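Cell wall surface anchor family protein (Streptococcus agalactiae serogroup V, PDB 3TW0) probably acts as the adhesive tip pilin of the bacterial pilus, binding a magnesium ion through a von Willebrand factor A-type domain that is thought to meet host surfaces. Local coordinates at residues L11-L16 with K165-H170; I65-E70 with A100-Y105; V89-H94 with D134-Q139; T177-I182 with I223-G228. The protein carries 2 engineered substitutions. All coordinates share one frame; numbering follows the deposited sequence.

Interaction 1: L11-L16 with K165-H170; sequences LDVVVL and KKLIFH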
loop_
_atom_site.group_PDB
_atom_site.type_symbol
_atom_site.label_atom_id
_atom_site.label_comp_id
_atom_site.label_asym_id
_atom_site.label_seq_id
_atom_site.Cartn_x
_atom_site.Cartn_y
_atom_site.Cartn_z
ATOM N N LEU A 11 -12.374 -21.185 -13.505
ATOM C CA LEU A 11 -11.746 -20.323 -12.502
ATOM C C LEU A 11 -11.241 -19.008 -13.123
ATOM O O LEU A 11 -10.535 -19.015 -14.139
ATOM C CB LEU A 11 -10.609 -21.066 -11.757
ATOM C CG LEU A 11 -9.734 -20.311 -10.719
ATOM C CD1 LEU A 11 -10.529 -19.882 -9.484
ATOM C CD2 LEU A 11 -8.461 -21.101 -10.313
ATOM N N ASP A 12 -11.650 -17.894 -12.508
ATOM C CA ASP A 12 -11.162 -16.553 -12.823
ATOM C C ASP A 12 -10.165 -16.147 -11.743
ATOM O O ASP A 12 -10.530 -16.063 -10.551
ATOM C CB ASP A 12 -12.328 -15.558 -12.813
ATOM C CG ASP A 12 -13.220 -15.688 -14.040
ATOM O OD1 ASP A 12 -12.760 -16.253 -15.049
ATOM O OD2 ASP A 12 -14.375 -15.220 -14.001
ATOM N N VAL A 13 -8.924 -15.883 -12.147
ATOM C CA VAL A 13 -7.896 -15.518 -11.196
ATOM C C VAL A 13 -7.362 -14.104 -11.436
ATOM O O VAL A 13 -6.949 -13.764 -12.564
ATOM C CB VAL A 13 -6.709 -16.451 -11.319
ATOM C CG1 VAL A 13 -5.704 -16.224 -10.158
ATOM C CG2 VAL A 13 -7.166 -17.894 -11.373
ATOM N N VAL A 14 -7.329 -13.292 -10.379
ATOM C CA VAL A 14 -6.590 -12.036 -10.443
ATOM C C VAL A 14 -5.272 -12.199 -9.687
ATOM O O VAL A 14 -5.268 -12.504 -8.480
ATOM C CB VAL A 14 -7.402 -10.839 -9.903
ATOM C CG1 VAL A 14 -6.623 -9.542 -10.076
ATOM C CG2 VAL A 14 -8.711 -10.723 -10.611
ATOM N N VAL A 15 -4.155 -11.988 -10.394
ATOM C CA VAL A 15 -2.854 -11.898 -9.727
ATOM C C VAL A 15 -2.604 -10.456 -9.199
ATOM O O VAL A 15 -2.755 -9.451 -9.938
ATOM C CB VAL A 15 -1.668 -12.411 -10.609
ATOM C CG1 VAL A 15 -0.346 -12.220 -9.876
ATOM C CG2 VAL A 15 -1.836 -13.899 -10.947
ATOM N N LEU A 16 -2.274 -10.361 -7.913
ATOM C CA LEU A 16 -1.861 -9.115 -7.318
ATOM C C LEU A 16 -0.366 -9.177 -7.135
ATOM O O LEU A 16 0.123 -10.032 -6.390
ATOM C CB LEU A 16 -2.510 -8.902 -5.945
ATOM C CG LEU A 16 -3.850 -8.206 -5.834
ATOM C CD1 LEU A 16 -4.171 -7.884 -4.381
ATOM C CD2 LEU A 16 -3.875 -6.940 -6.693
ATOM N N LYS A 165 -15.803 -19.794 -10.279
ATOM C CA LYS A 165 -14.843 -19.777 -9.176
ATOM C C LYS A 165 -13.897 -18.587 -9.340
ATOM O O LYS A 165 -13.501 -18.267 -10.445
ATOM C CB LYS A 165 -14.040 -21.074 -9.123
ATOM C CG LYS A 165 -14.784 -22.245 -8.457
ATOM C CD LYS A 165 -15.444 -21.849 -7.106
ATOM C CE LYS A 165 -14.459 -21.662 -5.934
ATOM N NZ LYS A 165 -15.155 -21.106 -4.698
ATOM N N LYS A 166 -13.536 -17.947 -8.238
ATOM C CA LYS A 166 -12.743 -16.704 -8.297
ATOM C C LYS A 166 -11.563 -16.790 -7.321
ATOM O O LYS A 166 -11.717 -17.254 -6.207
ATOM C CB LYS A 166 -13.648 -15.467 -8.068
ATOM C CG LYS A 166 -14.893 -15.433 -9.022
ATOM C CD LYS A 166 -15.950 -14.336 -8.762
ATOM C CE LYS A 166 -17.022 -14.693 -7.691
ATOM N NZ LYS A 166 -17.265 -16.174 -7.554
ATOM N N LEU A 167 -10.373 -16.412 -7.773
ATOM C CA LEU A 167 -9.214 -16.418 -6.893
ATOM C C LEU A 167 -8.411 -15.119 -6.983
ATOM O O LEU A 167 -8.183 -14.593 -8.077
ATOM C CB LEU A 167 -8.312 -17.605 -7.206
ATOM C CG LEU A 167 -6.895 -17.575 -6.630
ATOM C CD1 LEU A 167 -6.925 -17.719 -5.087
ATOM C CD2 LEU A 167 -6.042 -18.680 -7.275
ATOM N N ILE A 168 -8.029 -14.580 -5.825
ATOM C CA ILE A 168 -6.977 -13.556 -5.807
ATOM C C ILE A 168 -5.692 -14.216 -5.310
ATOM O O ILE A 168 -5.695 -14.879 -4.251
ATOM C CB ILE A 168 -7.351 -12.297 -4.975
ATOM C CG1 ILE A 168 -8.557 -11.588 -5.631
ATOM C CG2 ILE A 168 -6.123 -11.359 -4.890
ATOM C CD1 ILE A 168 -9.240 -10.579 -4.715
ATOM N N PHE A 169 -4.632 -14.094 -6.119
ATOM C CA PHE A 169 -3.324 -14.637 -5.787
ATOM C C PHE A 169 -2.332 -13.474 -5.639
ATOM O O PHE A 169 -1.991 -12.787 -6.618
ATOM C CB PHE A 169 -2.900 -15.591 -6.897
ATOM C CG PHE A 169 -1.682 -16.411 -6.588
ATOM C CD1 PHE A 169 -1.815 -17.703 -6.101
ATOM C CD2 PHE A 169 -0.391 -15.918 -6.855
ATOM C CE1 PHE A 169 -0.692 -18.481 -5.836
ATOM C CE2 PHE A 169 0.756 -16.700 -6.607
ATOM C CZ PHE A 169 0.600 -17.977 -6.086
ATOM N N HIS A 170 -1.879 -13.255 -4.418
ATOM C CA HIS A 170 -1.223 -11.985 -4.056
ATOM C C HIS A 170 0.191 -12.280 -3.650
ATOM O O HIS A 170 0.431 -13.044 -2.697
ATOM C CB HIS A 170 -2.013 -11.329 -2.931
ATOM C CG HIS A 170 -1.423 -10.051 -2.409
ATOM N ND1 HIS A 170 -1.715 -9.568 -1.150
ATOM C CD2 HIS A 170 -0.569 -9.159 -2.964
ATOM C CE1 HIS A 170 -1.077 -8.426 -0.962
ATOM N NE2 HIS A 170 -0.383 -8.152 -2.049
#
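L16 and H170 are paired neighbours on two parallel strands, and L16 can be followed outward atom by atom. Its CB lies 3.6 Å from CD2 of the H170 ring. CG, anti to the carbonyl carbon (chi1 -89°), meets I168 CG2 at 4.0 Å. CD1 then passes over one face of the imidazole, 4.2 Å from the ring centroid and 18° off the normal, a CH-pi contact displaced toward the rim. H170 NE2 is hydrogen-bonded to Y61 OH, and the ring reaches to about 5 Å from the side chain of D18.

The backbones stay in step from L11 with K165 to L16 with H170. Five N-H to O bonds alternate between the strands, from D12 N to K165 O (2.8 Å) through to L16 N with F169 O (2.8 Å), and CA-H groups approach the same carbonyls. On one face L11, V13, V15, L167 and F169 form an apolar row in which V13 CG1 touches L167 CD2 at 3.8 Å, and helix 33-48 packs against V13, V15 and F169. V14, L16 and I168 meet helix 145-159 on the other. The carboxylate of D12, on that second face, is hydrogen-bonded to S160 OG and makes salt bridges to R55 and R164.

Helices on both faces of parallel neighbouring strands are the hallmark of the Rossmann-like vWFA fold, whose metal site lies beyond the C-terminal ends of these strands.

Interaction 2: I65-E70 with A100-Y105; sequences IFDGTE and ATTHNY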
loop_
_atom_site.group_PDB
_atom_site.type_symbol
_atom_site.label_atom_id
_atom_site.label_comp_id
_atom_site.label_asym_id
_atom_site.label_seq_id
_atom_site.Cartn_x
_atom_site.Cartn_y
_atom_site.Cartn_z
ATOM N N ILE A 65 -1.832 1.661 -8.873
ATOM C CA ILE A 65 -1.876 0.597 -9.846
ATOM C C ILE A 65 -0.990 0.920 -11.057
ATOM O O ILE A 65 -1.243 1.907 -11.748
ATOM C CB ILE A 65 -3.323 0.323 -10.366
ATOM C CG1 ILE A 65 -4.287 0.023 -9.209
ATOM C CG2 ILE A 65 -3.302 -0.840 -11.342
ATOM C CD1 ILE A 65 -3.679 -0.906 -8.145
ATOM N N PHE A 66 -0.023 0.046 -11.348
ATOM C CA PHE A 66 0.888 0.288 -12.460
ATOM C C PHE A 66 0.263 -0.186 -13.770
ATOM O O PHE A 66 0.520 -1.283 -14.254
ATOM C CB PHE A 66 2.287 -0.322 -12.235
ATOM C CG PHE A 66 3.094 0.346 -11.145
ATOM C CD1 PHE A 66 2.679 1.526 -10.557
ATOM C CD2 PHE A 66 4.290 -0.212 -10.726
ATOM C CE1 PHE A 66 3.422 2.126 -9.554
ATOM C CE2 PHE A 66 5.072 0.405 -9.749
ATOM C CZ PHE A 66 4.639 1.566 -9.165
ATOM N N ASP A 67 -0.552 0.683 -14.336
ATOM C CA ASP A 67 -1.286 0.379 -15.536
ATOM C C ASP A 67 -1.003 1.376 -16.658
ATOM O O ASP A 67 -1.773 1.463 -17.599
ATOM C CB ASP A 67 -2.778 0.421 -15.215
ATOM C CG ASP A 67 -3.223 1.785 -14.756
ATOM O OD1 ASP A 67 -2.372 2.715 -14.624
ATOM O OD2 ASP A 67 -4.434 1.918 -14.501
ATOM N N GLY A 68 0.062 2.152 -16.557
ATOM C CA GLY A 68 0.429 3.050 -17.661
ATOM C C GLY A 68 -0.303 4.382 -17.649
ATOM O O GLY A 68 -0.150 5.185 -18.593
ATOM N N THR A 69 -1.101 4.645 -16.613
ATOM C CA THR A 69 -1.707 5.984 -16.477
ATOM C C THR A 69 -0.831 6.902 -15.639
ATOM O O THR A 69 0.101 6.452 -14.966
ATOM C CB THR A 69 -3.141 5.985 -15.899
ATOM O OG1 THR A 69 -3.163 5.222 -14.675
ATOM C CG2 THR A 69 -4.140 5.396 -16.928
ATOM N N GLU A 70 -1.134 8.193 -15.732
ATOM C CA GLU A 70 -0.529 9.199 -14.926
ATOM C C GLU A 70 -1.049 9.110 -13.476
ATOM O O GLU A 70 -2.233 8.956 -13.243
ATOM C CB GLU A 70 -0.905 10.559 -15.493
ATOM C CG GLU A 70 -0.161 11.719 -14.848
ATOM C CD GLU A 70 -0.473 13.060 -15.516
ATOM O OE1 GLU A 70 0.384 13.575 -16.268
ATOM O OE2 GLU A 70 -1.578 13.587 -15.279
ATOM N N ALA A 100 3.658 11.535 -12.536
ATOM C CA ALA A 100 4.368 10.776 -13.573
ATOM C C ALA A 100 3.481 9.737 -14.222
ATOM O O ALA A 100 2.389 9.434 -13.716
ATOM C CB ALA A 100 5.598 10.080 -13.011
ATOM N N THR A 101 3.988 9.169 -15.324
ATOM C CA THR A 101 3.334 8.090 -16.021
ATOM C C THR A 101 3.918 6.777 -15.520
ATOM O O THR A 101 5.140 6.564 -15.567
ATOM C CB THR A 101 3.532 8.233 -17.554
ATOM O OG1 THR A 101 2.913 9.455 -17.985
ATOM C CG2 THR A 101 2.908 7.075 -18.305
ATOM N N THR A 102 3.052 5.896 -15.017
ATOM C CA THR A 102 3.500 4.618 -14.439
ATOM C C THR A 102 3.861 3.680 -15.568
ATOM O O THR A 102 3.382 3.856 -16.676
ATOM C CB THR A 102 2.378 3.960 -13.580
ATOM O OG1 THR A 102 1.185 3.830 -14.363
ATOM C CG2 THR A 102 2.075 4.809 -12.308
ATOM N N HIS A 103 4.718 2.704 -15.291
ATOM C CA HIS A 103 4.879 1.543 -16.147
ATOM C C HIS A 103 3.536 0.804 -16.268
ATOM O O HIS A 103 2.767 0.734 -15.317
ATOM C CB HIS A 103 5.848 0.550 -15.495
ATOM C CG HIS A 103 7.245 1.061 -15.309
ATOM N ND1 HIS A 103 8.039 1.478 -16.360
ATOM C CD2 HIS A 103 8.011 1.165 -14.196
ATOM C CE1 HIS A 103 9.227 1.827 -15.901
ATOM N NE2 HIS A 103 9.234 1.655 -14.591
ATOM N N ASN A 104 3.284 0.219 -17.427
ATOM C CA ASN A 104 2.107 -0.630 -17.625
ATOM C C ASN A 104 2.512 -2.058 -17.342
ATOM O O ASN A 104 2.917 -2.810 -18.236
ATOM C CB ASN A 104 1.552 -0.518 -19.038
ATOM C CG ASN A 104 0.220 -1.225 -19.197
ATOM O OD1 ASN A 104 -0.282 -1.836 -18.254
ATOM N ND2 ASN A 104 -0.395 -1.080 -20.368
ATOM N N TYR A 105 2.407 -2.423 -16.065
ATOM C CA TYR A 105 2.770 -3.755 -15.644
ATOM C C TYR A 105 1.496 -4.561 -15.345
ATOM O O TYR A 105 1.537 -5.599 -14.669
ATOM C CB TYR A 105 3.696 -3.687 -14.415
ATOM C CG TYR A 105 5.125 -3.195 -14.671
ATOM C CD1 TYR A 105 5.745 -3.327 -15.923
ATOM C CD2 TYR A 105 5.861 -2.644 -13.637
ATOM C CE1 TYR A 105 7.070 -2.883 -16.119
ATOM C CE2 TYR A 105 7.158 -2.195 -13.810
ATOM C CZ TYR A 105 7.763 -2.327 -15.042
ATOM O OH TYR A 105 9.056 -1.886 -15.172
#
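T69 O is gripped twice by T102. The hydroxyl OG1 donates to it at 2.9 Å, in the carbonyl plane on a lone pair, while T102 N reaches it at 3.0 Å along an almost straight N-H line (176°) but from above that plane. Both donors can close on one oxygen because OG1 sits between the backbone N and the carbonyl carbon of its own residue (chi1 54°). The same OG1 takes a weak bond from G68 N, whose other weak acceptor is H103 O.

The turn is braced from within. D67 OD1 accepts from T69 OG1 at 2.6 Å and from T69 N, the latter an Asx turn. G68 has phi 84°, and a CB there would press against N104 CB and the preceding carbonyl.

F66, the centre of an inverse gamma turn, accepts from Y105 N through its O (2.9 Å). Its ring crosses T102, CD1 meeting CG2 at 3.8 Å, and runs alongside Y105, CD2 to CD2. N19 touches both aromatic side chains.

E70 and T101 form an antiparallel non-hydrogen-bonded pair. An Asx turn leading into strand 70-78 is thus pinned to the end of strand 97-101 and the loop after it, where the antiparallel sheet leaves the vWFA core, the side chain of F66 about 10 Å from the bound magnesium ion.

Interaction 3: V89-H94 with D134-Q139; sequences VSWDYH and DRTLYQ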
loop_
_atom_site.group_PDB
_atom_site.type_symbol
_atom_site.label_atom_id
_atom_site.label_comp_id
_atom_site.label_asym_id
_atom_site.label_seq_id
_atom_site.Cartn_x
_atom_site.Cartn_y
_atom_site.Cartn_z
ATOM N N VAL A 89 18.383 16.320 -0.779
ATOM C CA VAL A 89 19.445 16.993 -1.504
ATOM C C VAL A 89 19.140 16.940 -2.991
ATOM O O VAL A 89 19.599 17.795 -3.719
ATOM C CB VAL A 89 20.832 16.349 -1.199
ATOM C CG1 VAL A 89 21.798 16.451 -2.365
ATOM C CG2 VAL A 89 21.429 16.975 0.029
ATOM N N SER A 90 18.353 15.963 -3.453
ATOM C CA SER A 90 18.092 15.910 -4.900
ATOM C C SER A 90 16.805 16.540 -5.435
ATOM O O SER A 90 16.518 16.399 -6.610
ATOM C CB SER A 90 18.335 14.514 -5.519
ATOM O OG SER A 90 18.501 13.482 -4.569
ATOM N N TRP A 91 16.046 17.248 -4.613
ATOM C CA TRP A 91 14.840 17.923 -5.102
ATOM C C TRP A 91 14.768 19.337 -4.562
ATOM O O TRP A 91 15.294 19.613 -3.468
ATOM C CB TRP A 91 13.559 17.158 -4.695
ATOM C CG TRP A 91 13.539 15.738 -5.166
ATOM C CD1 TRP A 91 13.734 14.614 -4.403
ATOM C CD2 TRP A 91 13.352 15.285 -6.516
ATOM N NE1 TRP A 91 13.674 13.489 -5.199
ATOM C CE2 TRP A 91 13.458 13.873 -6.500
ATOM C CE3 TRP A 91 13.116 15.936 -7.735
ATOM C CZ2 TRP A 91 13.315 13.099 -7.651
ATOM C CZ3 TRP A 91 12.973 15.161 -8.898
ATOM C CH2 TRP A 91 13.065 13.750 -8.835
ATOM N N ASP A 92 14.119 20.220 -5.322
ATOM C CA ASP A 92 13.785 21.556 -4.847
ATOM C C ASP A 92 12.797 21.434 -3.684
ATOM O O ASP A 92 11.983 20.505 -3.657
ATOM C CB ASP A 92 13.159 22.395 -5.964
ATOM C CG ASP A 92 12.763 23.792 -5.491
ATOM O OD1 ASP A 92 13.640 24.535 -4.978
ATOM O OD2 ASP A 92 11.569 24.141 -5.617
ATOM N N TYR A 93 12.849 22.358 -2.731
ATOM C CA TYR A 93 11.999 22.216 -1.538
ATOM C C TYR A 93 10.488 22.331 -1.790
ATOM O O TYR A 93 9.685 21.900 -0.946
ATOM C CB TYR A 93 12.443 23.167 -0.425
ATOM C CG TYR A 93 12.000 24.606 -0.585
ATOM C CD1 TYR A 93 10.781 25.058 -0.048
ATOM C CD2 TYR A 93 12.806 25.527 -1.254
ATOM C CE1 TYR A 93 10.377 26.398 -0.199
ATOM C CE2 TYR A 93 12.418 26.867 -1.399
ATOM C CZ TYR A 93 11.213 27.292 -0.874
ATOM O OH TYR A 93 10.853 28.612 -1.030
ATOM N N HIS A 94 10.110 22.951 -2.912
ATOM C CA HIS A 94 8.696 23.030 -3.358
ATOM C C HIS A 94 8.123 21.692 -3.873
ATOM O O HIS A 94 6.912 21.558 -4.070
ATOM C CB HIS A 94 8.548 24.057 -4.485
ATOM C CG HIS A 94 8.994 25.437 -4.112
ATOM N ND1 HIS A 94 8.206 26.299 -3.379
ATOM C CD2 HIS A 94 10.147 26.101 -4.367
ATOM C CE1 HIS A 94 8.860 27.433 -3.193
ATOM N NE2 HIS A 94 10.037 27.342 -3.790
ATOM N N ASP A 134 15.543 5.447 -11.786
ATOM C CA ASP A 134 14.535 6.483 -12.012
ATOM C C ASP A 134 14.060 7.079 -10.663
ATOM O O ASP A 134 13.257 6.452 -9.949
ATOM C CB ASP A 134 13.347 5.887 -12.792
ATOM C CG ASP A 134 12.405 6.958 -13.352
ATOM O OD1 ASP A 134 12.270 8.046 -12.730
ATOM O OD2 ASP A 134 11.791 6.699 -14.423
ATOM N N ARG A 135 14.564 8.269 -10.306
ATOM C CA ARG A 135 14.252 8.884 -8.993
ATOM C C ARG A 135 12.835 9.444 -8.931
ATOM O O ARG A 135 12.281 9.653 -7.853
ATOM C CB ARG A 135 15.238 10.002 -8.629
ATOM C CG ARG A 135 16.599 9.515 -8.161
ATOM C CD ARG A 135 17.388 10.619 -7.451
ATOM N NE ARG A 135 18.733 10.701 -8.029
ATOM C CZ ARG A 135 19.820 10.088 -7.545
ATOM N NH1 ARG A 135 19.753 9.348 -6.438
ATOM N NH2 ARG A 135 20.988 10.220 -8.174
ATOM N N THR A 136 12.263 9.706 -10.091
ATOM C CA THR A 136 10.889 10.155 -10.163
ATOM C C THR A 136 9.908 9.004 -9.868
ATOM O O THR A 136 9.001 9.173 -9.064
ATOM C CB THR A 136 10.617 10.880 -11.494
ATOM O OG1 THR A 136 11.455 12.033 -11.532
ATOM C CG2 THR A 136 9.160 11.366 -11.596
ATOM N N LEU A 137 10.132 7.842 -10.473
ATOM C CA LEU A 137 9.197 6.710 -10.351
ATOM C C LEU A 137 9.443 5.989 -9.033
ATOM O O LEU A 137 8.582 5.298 -8.524
ATOM C CB LEU A 137 9.339 5.758 -11.541
ATOM C CG LEU A 137 8.641 6.197 -12.839
ATOM C CD1 LEU A 137 8.828 5.139 -13.953
ATOM C CD2 LEU A 137 7.174 6.386 -12.577
ATOM N N TYR A 138 10.641 6.172 -8.490
ATOM C CA TYR A 138 10.959 5.732 -7.148
ATOM C C TYR A 138 9.981 6.340 -6.133
ATOM O O TYR A 138 9.668 5.696 -5.140
ATOM C CB TYR A 138 12.398 6.131 -6.759
ATOM C CG TYR A 138 12.801 5.631 -5.380
ATOM C CD1 TYR A 138 13.234 4.314 -5.201
ATOM C CD2 TYR A 138 12.741 6.468 -4.265
ATOM C CE1 TYR A 138 13.601 3.853 -3.970
ATOM C CE2 TYR A 138 13.111 6.012 -3.011
ATOM C CZ TYR A 138 13.526 4.694 -2.875
ATOM O OH TYR A 138 13.895 4.208 -1.644
ATOM N N GLN A 139 9.517 7.561 -6.397
ATOM C CA GLN A 139 8.516 8.246 -5.560
ATOM C C GLN A 139 7.116 7.596 -5.534
ATOM O O GLN A 139 6.273 7.957 -4.687
ATOM C CB GLN A 139 8.331 9.697 -6.028
ATOM C CG GLN A 139 9.601 10.513 -6.078
ATOM C CD GLN A 139 10.377 10.453 -4.788
ATOM O OE1 GLN A 139 9.848 10.743 -3.724
ATOM N NE2 GLN A 139 11.661 10.106 -4.879
#
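Van der Waals contact of the W91 indole with residues R135, T136 and Q139 carries this small surface interface, which buries 195 Å² in all. The benzo edge does the touching: CZ2 lies 3.6 Å from R135 O, which is near the ring plane, and 3.8 Å from R135 CB. The neighbouring CH2 meets T136 OG1 at 3.6 Å, also at the edge. The guanidinium of R135 is turned 80° from the indole, S90 OG lies over one of its faces, and its NH1 is hydrogen-bonded to N132 OD1.

Polar bonds run inside 134-139 and hold the receiving surface. Q139 NE2 donates to R135 O at 3.1 Å, with the acceptor almost in the amide plane, which stations the amide beside W91 NE1 with its plane 70° from the indole. D134 OD1 accepts from L137 N (3.1 Å), an Asx motif.

As an aromatic contact, W91 also meets F98 edge-to-face. The whole is an indole edge laid on the turn at 134-139, which the D134 Asx motif shapes, joining the 86-96 excursion of the inserted sheet to the loop preceding helix 145-159.

Interaction 4: T177-I182 with I223-G228; sequences TMSYAI and IVKGDG. With ACT (acetate ion), chain F.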
loop_
_atom_site.group_PDB
_atom_site.type_symbol
_atom_site.label_atom_id
_atom_site.label_comp_id
_atom_site.label_asym_id
_atom_site.label_seq_id
_atom_site.Cartn_x
_atom_site.Cartn_y
_atom_site.Cartn_z
ATOM N N THR A 177 2.480 0.166 3.436
ATOM C CA THR A 177 3.037 1.409 3.957
ATOM C C THR A 177 2.211 2.602 3.481
ATOM O O THR A 177 2.650 3.745 3.547
ATOM C CB THR A 177 4.479 1.611 3.452
ATOM O OG1 THR A 177 4.464 1.603 2.021
ATOM C CG2 THR A 177 5.413 0.508 3.931
ATOM N N MET A 178 1.013 2.318 2.978
ATOM C CA MET A 178 0.070 3.344 2.549
ATOM C C MET A 178 -1.279 2.717 2.765
ATOM O O MET A 178 -1.363 1.493 2.660
ATOM C CB MET A 178 0.257 3.622 1.062
ATOM C CG MET A 178 -0.445 4.866 0.588
ATOM S SD MET A 178 0.126 5.345 -1.097
ATOM C CE MET A 178 1.623 6.292 -0.697
ATOM N N SER A 179 -2.310 3.533 3.008
ATOM C CA SER A 179 -3.656 3.016 3.241
ATOM C C SER A 179 -4.682 4.103 3.084
ATOM O O SER A 179 -4.359 5.294 3.220
ATOM C CB SER A 179 -3.759 2.407 4.662
ATOM O OG SER A 179 -3.649 3.441 5.628
ATOM N N TYR A 180 -5.925 3.725 2.788
ATOM C CA TYR A 180 -7.004 4.723 2.909
ATOM C C TYR A 180 -7.387 5.047 4.364
ATOM O O TYR A 180 -7.349 4.163 5.228
ATOM C CB TYR A 180 -8.222 4.338 2.042
ATOM C CG TYR A 180 -7.981 4.487 0.550
ATOM C CD1 TYR A 180 -7.745 5.748 -0.007
ATOM C CD2 TYR A 180 -7.998 3.384 -0.302
ATOM C CE1 TYR A 180 -7.499 5.913 -1.384
ATOM C CE2 TYR A 180 -7.767 3.536 -1.688
ATOM C CZ TYR A 180 -7.525 4.813 -2.214
ATOM O OH TYR A 180 -7.296 4.987 -3.571
ATOM N N ALA A 181 -7.744 6.316 4.635
ATOM C CA ALA A 181 -8.208 6.755 5.943
ATOM C C ALA A 181 -9.581 6.207 6.336
ATOM O O ALA A 181 -10.528 6.253 5.531
ATOM C CB ALA A 181 -8.287 8.281 6.006
ATOM N N ILE A 182 -9.701 5.812 7.617
ATOM C CA ILE A 182 -10.987 5.496 8.242
ATOM C C ILE A 182 -11.695 6.822 8.549
ATOM O O ILE A 182 -11.088 7.746 9.108
ATOM C CB ILE A 182 -10.786 4.655 9.507
ATOM C CG1 ILE A 182 -10.222 3.283 9.131
ATOM C CG2 ILE A 182 -12.117 4.503 10.281
ATOM C CD1 ILE A 182 -9.631 2.441 10.316
ATOM N N ILE A 223 -5.661 12.550 0.087
ATOM C CA ILE A 223 -6.490 11.888 1.131
ATOM C C ILE A 223 -5.847 10.647 1.807
ATOM O O ILE A 223 -6.323 10.158 2.823
ATOM C CB ILE A 223 -7.912 11.456 0.579
ATOM C CG1 ILE A 223 -7.782 10.408 -0.531
ATOM C CG2 ILE A 223 -8.744 12.671 0.131
ATOM C CD1 ILE A 223 -9.128 9.640 -0.826
ATOM N N VAL A 224 -4.810 10.110 1.206
ATOM C CA VAL A 224 -4.241 8.853 1.645
ATOM C C VAL A 224 -3.391 8.983 2.908
ATOM O O VAL A 224 -2.854 10.061 3.204
ATOM C CB VAL A 224 -3.393 8.335 0.496
ATOM C CG1 VAL A 224 -2.150 7.688 0.984
ATOM C CG2 VAL A 224 -4.219 7.459 -0.449
ATOM N N LYS A 225 -3.253 7.887 3.662
ATOM C CA LYS A 225 -2.327 7.865 4.820
ATOM C C LYS A 225 -1.032 7.193 4.419
ATOM O O LYS A 225 -1.032 6.233 3.629
ATOM C CB LYS A 225 -2.931 7.112 6.035
ATOM C CG LYS A 225 -4.206 7.741 6.625
ATOM C CD LYS A 225 -4.006 9.159 7.104
ATOM C CE LYS A 225 -5.299 9.772 7.626
ATOM N NZ LYS A 225 -5.081 10.879 8.669
ATOM N N GLY A 226 0.076 7.664 4.975
ATOM C CA GLY A 226 1.377 7.091 4.619
ATOM C C GLY A 226 1.892 7.572 3.272
ATOM O O GLY A 226 1.130 8.067 2.448
ATOM N N ASP A 227 3.205 7.457 3.092
ATOM C CA ASP A 227 3.893 7.801 1.848
ATOM C C ASP A 227 4.959 6.771 1.472
ATOM O O ASP A 227 5.876 7.098 0.717
ATOM C CB ASP A 227 4.547 9.193 1.956
ATOM C CG ASP A 227 5.602 9.281 3.072
ATOM O OD1 ASP A 227 5.876 8.283 3.769
ATOM O OD2 ASP A 227 6.161 10.378 3.248
ATOM N N GLY A 228 4.852 5.543 1.987
ATOM C CA GLY A 228 5.918 4.554 1.827
ATOM C C GLY A 228 7.057 4.563 2.860
ATOM O O GLY A 228 7.948 3.745 2.805
HETATM C C ACT F . 7.781 0.456 0.088
HETATM O O ACT F . 7.991 -0.691 -0.343
HETATM O OXT ACT F . 6.664 0.606 0.629
HETATM C CH3 ACT F . 8.788 1.590 -0.045
HETATM O O HOH W 1 4.493 5.392 5.091
HETATM O O HOH W 2 -8.101 7.987 2.455
#
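M178 and V224 cross at about a right angle, CG of the methionine pressed to V224 CG1 at 3.3 Å, tighter than usual van der Waals contact. With CG anti to the backbone N (chi1 -167°) and a bend at chi3, the M178 chain carries CE back to G226 O (3.6 Å) and D227 CA. Y180 crosses the other branch of V224 obliquely: ring atom CE1 meets V224 CG2 at 3.7 Å and, more loosely, I223 CD1. Y180 OH is held by D220. K225 lays CE against A181 CB at 3.7 Å before its charged end turns to Y283 in a cation-pi contact.

Between these groups the chains run antiparallel. S179 and K225 exchange two backbone bonds, K225 N to S179 O (2.9 Å) and S179 N to K225 O (3.1 Å). G226 lies so near T177 O that a CB would clash. Water 2 bridges A181 N and I223 O.

At the far end T177 O takes G228 N, while T177 OG1 donates to the acetate OXT at 2.8 Å. The acetate, probably from the crystallisation liquor, is also hydrogen-bonded to T143 OG1 and S22 N. Together these three groups bind a carboxylate beside the magnesium site, which suggests at most that the pocket can accept such a group.

In the fold
From the N terminus, strand 11-18 waits until strand 165-172 before interaction 1 closes the longest loop, setting two inner, neighbouring strands of the parallel sheet together. Inside that loop lie interactions 2 and 3. Interaction 2 joins the chain leaving strand 55-61 to the end of strand 97-101; interaction 3 opens before it closes, so the two cross, and they touch where L137 and T136 pack on A100, T101 and H103. Interaction 4 follows in series, closing a 40-residue excursion after strand 165-172. Its nearest atoms lie about 5 Å from interaction 3 and about 10 Å from interaction 1. Together they link the vWFA core, the inserted antiparallel sheet and the loops around the magnesium site.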